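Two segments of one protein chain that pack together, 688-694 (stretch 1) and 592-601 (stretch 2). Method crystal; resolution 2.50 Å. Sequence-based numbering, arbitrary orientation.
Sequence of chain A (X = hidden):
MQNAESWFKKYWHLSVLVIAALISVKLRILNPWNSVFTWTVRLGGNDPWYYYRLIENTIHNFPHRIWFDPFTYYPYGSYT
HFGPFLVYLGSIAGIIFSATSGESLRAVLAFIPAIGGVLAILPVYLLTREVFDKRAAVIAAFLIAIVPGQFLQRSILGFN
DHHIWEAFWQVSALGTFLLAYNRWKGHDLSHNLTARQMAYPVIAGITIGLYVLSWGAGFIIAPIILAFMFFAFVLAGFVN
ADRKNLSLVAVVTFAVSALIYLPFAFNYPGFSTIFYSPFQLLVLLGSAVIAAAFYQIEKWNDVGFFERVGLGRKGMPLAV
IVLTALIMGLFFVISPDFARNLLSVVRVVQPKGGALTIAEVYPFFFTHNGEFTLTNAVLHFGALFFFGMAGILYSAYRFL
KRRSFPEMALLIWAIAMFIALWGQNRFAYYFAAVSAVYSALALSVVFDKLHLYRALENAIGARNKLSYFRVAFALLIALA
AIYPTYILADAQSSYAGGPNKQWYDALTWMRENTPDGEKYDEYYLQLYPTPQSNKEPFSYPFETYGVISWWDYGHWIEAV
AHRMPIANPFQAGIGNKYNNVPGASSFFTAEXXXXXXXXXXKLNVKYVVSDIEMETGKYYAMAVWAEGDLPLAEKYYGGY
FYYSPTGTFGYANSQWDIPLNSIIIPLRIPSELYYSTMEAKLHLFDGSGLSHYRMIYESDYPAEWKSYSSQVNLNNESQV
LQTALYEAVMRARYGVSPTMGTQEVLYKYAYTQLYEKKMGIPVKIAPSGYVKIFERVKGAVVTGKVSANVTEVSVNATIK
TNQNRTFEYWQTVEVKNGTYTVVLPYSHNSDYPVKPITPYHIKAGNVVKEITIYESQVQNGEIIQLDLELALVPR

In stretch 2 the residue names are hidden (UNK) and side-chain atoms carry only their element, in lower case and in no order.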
# COMPACT_ATOMS: atom_id res chain seq x y z
N SER A 688 -14.39 -27.50 3.56
CA SER A 688 -15.02 -28.71 4.11
C SER A 688 -15.45 -28.48 5.56
O SER A 688 -14.72 -27.89 6.35
CB SER A 688 -14.04 -29.89 4.02
OG SER A 688 -14.69 -31.11 4.31
N GLY A 689 -16.65 -28.95 5.91
CA GLY A 689 -17.14 -28.80 7.27
C GLY A 689 -18.13 -27.67 7.43
O GLY A 689 -19.01 -27.73 8.30
N LEU A 690 -18.01 -26.64 6.58
CA LEU A 690 -18.83 -25.43 6.64
C LEU A 690 -20.22 -25.60 6.01
O LEU A 690 -20.39 -26.32 5.02
CB LEU A 690 -18.11 -24.27 5.94
CG LEU A 690 -16.75 -23.90 6.52
CD1 LEU A 690 -16.03 -22.95 5.56
CD2 LEU A 690 -16.96 -23.24 7.88
N SER A 691 -21.21 -24.91 6.58
CA SER A 691 -22.61 -25.05 6.17
C SER A 691 -23.05 -24.01 5.15
O SER A 691 -23.92 -24.28 4.31
CB SER A 691 -23.53 -24.96 7.38
OG SER A 691 -23.43 -26.13 8.15
N HIS A 692 -22.44 -22.83 5.22
CA HIS A 692 -22.92 -21.65 4.52
C HIS A 692 -21.93 -21.11 3.49
O HIS A 692 -22.06 -19.98 3.04
CB HIS A 692 -23.23 -20.54 5.54
CG HIS A 692 -24.25 -20.94 6.55
ND1 HIS A 692 -25.59 -21.07 6.24
CD2 HIS A 692 -24.14 -21.26 7.87
CE1 HIS A 692 -26.26 -21.44 7.32
NE2 HIS A 692 -25.40 -21.56 8.32
N TYR A 693 -20.94 -21.92 3.13
CA TYR A 693 -19.94 -21.49 2.15
C TYR A 693 -19.66 -22.63 1.19
O TYR A 693 -19.61 -23.78 1.60
CB TYR A 693 -18.64 -21.06 2.85
CG TYR A 693 -18.87 -19.91 3.79
CD1 TYR A 693 -18.63 -18.62 3.38
CD2 TYR A 693 -19.40 -20.12 5.05
CE1 TYR A 693 -18.88 -17.55 4.22
CE2 TYR A 693 -19.67 -19.05 5.90
CZ TYR A 693 -19.40 -17.78 5.48
OH TYR A 693 -19.65 -16.72 6.31
N ARG A 694 -19.49 -22.31 -0.09
CA ARG A 694 -19.12 -23.31 -1.11
C ARG A 694 -18.05 -22.69 -1.98
O ARG A 694 -18.03 -21.46 -2.17
CB ARG A 694 -20.34 -23.70 -1.97
CG ARG A 694 -21.12 -22.52 -2.58
CD ARG A 694 -22.20 -23.00 -3.52
NE ARG A 694 -22.97 -21.93 -4.15
CZ ARG A 694 -24.03 -22.12 -4.93
NH1 ARG A 694 -24.46 -23.35 -5.17
NH2 ARG A 694 -24.66 -21.09 -5.46
N UNK A 592 -15.22 -20.44 14.94
CA UNK A 592 -16.37 -21.27 14.57
C UNK A 592 -17.21 -20.60 13.49
O UNK A 592 -17.12 -19.39 13.29
o UNK A 592 -18.59 -19.73 16.24
c UNK A 592 -17.22 -21.64 15.80
c UNK A 592 -17.63 -20.43 16.60
n UNK A 592 -16.91 -20.17 17.69
N UNK A 593 -18.02 -21.38 12.78
CA UNK A 593 -18.79 -20.81 11.68
C UNK A 593 -19.85 -19.80 12.15
O UNK A 593 -20.10 -18.82 11.46
c UNK A 593 -19.93 -21.41 9.48
c UNK A 593 -19.42 -21.92 10.82
c UNK A 593 -20.53 -22.50 8.61
o UNK A 593 -20.86 -22.20 7.45
o UNK A 593 -20.68 -23.65 9.08
N UNK A 594 -20.45 -20.03 13.32
CA UNK A 594 -21.46 -19.12 13.88
C UNK A 594 -20.95 -17.69 14.05
O UNK A 594 -21.63 -16.74 13.66
c UNK A 594 -21.96 -19.62 15.24
o UNK A 594 -22.25 -20.99 15.16
N UNK A 595 -19.77 -17.55 14.65
CA UNK A 595 -19.17 -16.23 14.82
C UNK A 595 -18.89 -15.59 13.46
O UNK A 595 -19.18 -14.41 13.26
o UNK A 595 -15.82 -11.19 17.03
c UNK A 595 -16.46 -14.26 15.17
c UNK A 595 -17.70 -14.33 17.21
c UNK A 595 -15.95 -13.02 15.51
c UNK A 595 -16.32 -12.43 16.69
c UNK A 595 -17.89 -16.31 15.65
c UNK A 595 -17.19 -13.08 17.55
c UNK A 595 -17.34 -14.94 16.02
N UNK A 596 -18.32 -16.36 12.53
CA UNK A 596 -18.08 -15.88 11.17
C UNK A 596 -19.36 -15.35 10.52
O UNK A 596 -19.36 -14.30 9.85
c UNK A 596 -17.44 -16.98 10.31
N UNK A 597 -20.44 -16.11 10.70
CA UNK A 597 -21.77 -15.78 10.19
C UNK A 597 -22.29 -14.46 10.79
O UNK A 597 -22.93 -13.66 10.10
c UNK A 597 -23.70 -17.25 9.38
o UNK A 597 -21.89 -17.94 8.03
c UNK A 597 -22.73 -16.93 10.49
c UNK A 597 -23.03 -17.45 8.06
o UNK A 597 -23.65 -17.10 7.04
N UNK A 598 -22.00 -14.24 12.06
CA UNK A 598 -22.32 -12.98 12.71
C UNK A 598 -21.60 -11.85 11.98
O UNK A 598 -22.20 -10.84 11.61
c UNK A 598 -20.35 -11.26 15.04
c UNK A 598 -22.43 -9.51 15.62
c UNK A 598 -21.95 -13.02 14.20
c UNK A 598 -21.11 -9.12 15.86
c UNK A 598 -20.07 -9.99 15.57
c UNK A 598 -22.70 -10.78 15.09
c UNK A 598 -21.66 -11.66 14.79
N UNK A 599 -20.30 -12.03 11.77
CA UNK A 599 -19.51 -11.00 11.10
C UNK A 599 -19.99 -10.76 9.66
O UNK A 599 -20.13 -9.60 9.23
c UNK A 599 -17.20 -10.40 10.24
c UNK A 599 -17.51 -11.38 12.56
c UNK A 599 -18.02 -11.36 11.12
N UNK A 600 -20.25 -11.85 8.94
CA UNK A 600 -20.59 -11.76 7.52
C UNK A 600 -21.95 -11.11 7.33
O UNK A 600 -22.14 -10.33 6.41
c UNK A 600 -20.56 -13.12 6.86
N UNK A 601 -22.89 -11.46 8.20
CA UNK A 601 -24.23 -10.88 8.15
C UNK A 601 -24.17 -9.37 8.33
O UNK A 601 -24.78 -8.65 7.55
c UNK A 601 -27.26 -11.87 7.85
o UNK A 601 -26.57 -12.59 7.08
c UNK A 601 -25.12 -11.52 9.21
c UNK A 601 -26.60 -11.19 9.05
o UNK A 601 -28.48 -11.69 7.67

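Position 592 carries two side-chain carbons, the second bearing one oxygen and one nitrogen, and it points away from stretch 1. That is the amide of Asn592. It stands immediately before the helix, where its OD1 accepts from N of position 595 at 2.9 Å, a capping bond that satisfies an amide the first turn would leave free.

Position 593 has three carbons in a row, the third carrying two oxygens: a carboxylate, extended toward stretch 1 and lying against the backbone there. This is Glu593. Its OE1 accepts from Ser691 N at 2.8 Å and its OE2 from His692 N, also at 2.8 Å; a weak bond joins Ser691 N to OE2 at 2.9 Å. The reach of three carbons, with chi1 and chi2 both t, delivers two acceptors to two successive amides. Leu690 CD2 packs 3.7 Å from the carboxylate carbon CD.

Position 594 shows one carbon and one oxygen, directed away from stretch 1: Ser594, a small polar residue fit for the exposed side of the helix. At 595, one carbon leads to a six-carbon ring bearing an oxygen, out of reach of stretch 1. It is Tyr595, whose hydroxyl is hydrogen-bonded elsewhere in the structure.

Position 596 has a single carbon, CB, pointing toward stretch 1 but no closer than 4.6 Å, to Tyr693 OH, hence Ala596; its slight bulk suits a buried site on the facing side of the helix.

Position 597 again has three carbons ending in two oxygens, starting sideways and ending nearer stretch 1. It is Glu597, whose OE2 accepts from Tyr693 OH at 3.1 Å, close to the plane of the tyrosine ring, while its OE1 lies 3.8 Å from His692 CB.

Position 598, one carbon and a plain six-carbon ring, is Phe598, partly exposed off the contact face. Position 599, one carbon carrying two more, is Val599, a branched apolar side chain that is buried without touching stretch 1.

Position 600 has one carbon, facing stretch 1: Ala600, whose CB meets Tyr693 OH at 3.8 Å. Position 601, three carbons with two terminal oxygens, is Glu601; its charge suits this exposed site.

The contact therefore works through two carboxylates one helical turn apart. Glu593 holds the backbone at Ser691 and His692, where the loop offers neighbouring N-H groups, and Glu597 takes the hydroxyl of Tyr693. The alanines contribute little area, and Glu593 has the largest covered surface of the helix residues.

Stretch 2 (592-601) NESYAEFVAE
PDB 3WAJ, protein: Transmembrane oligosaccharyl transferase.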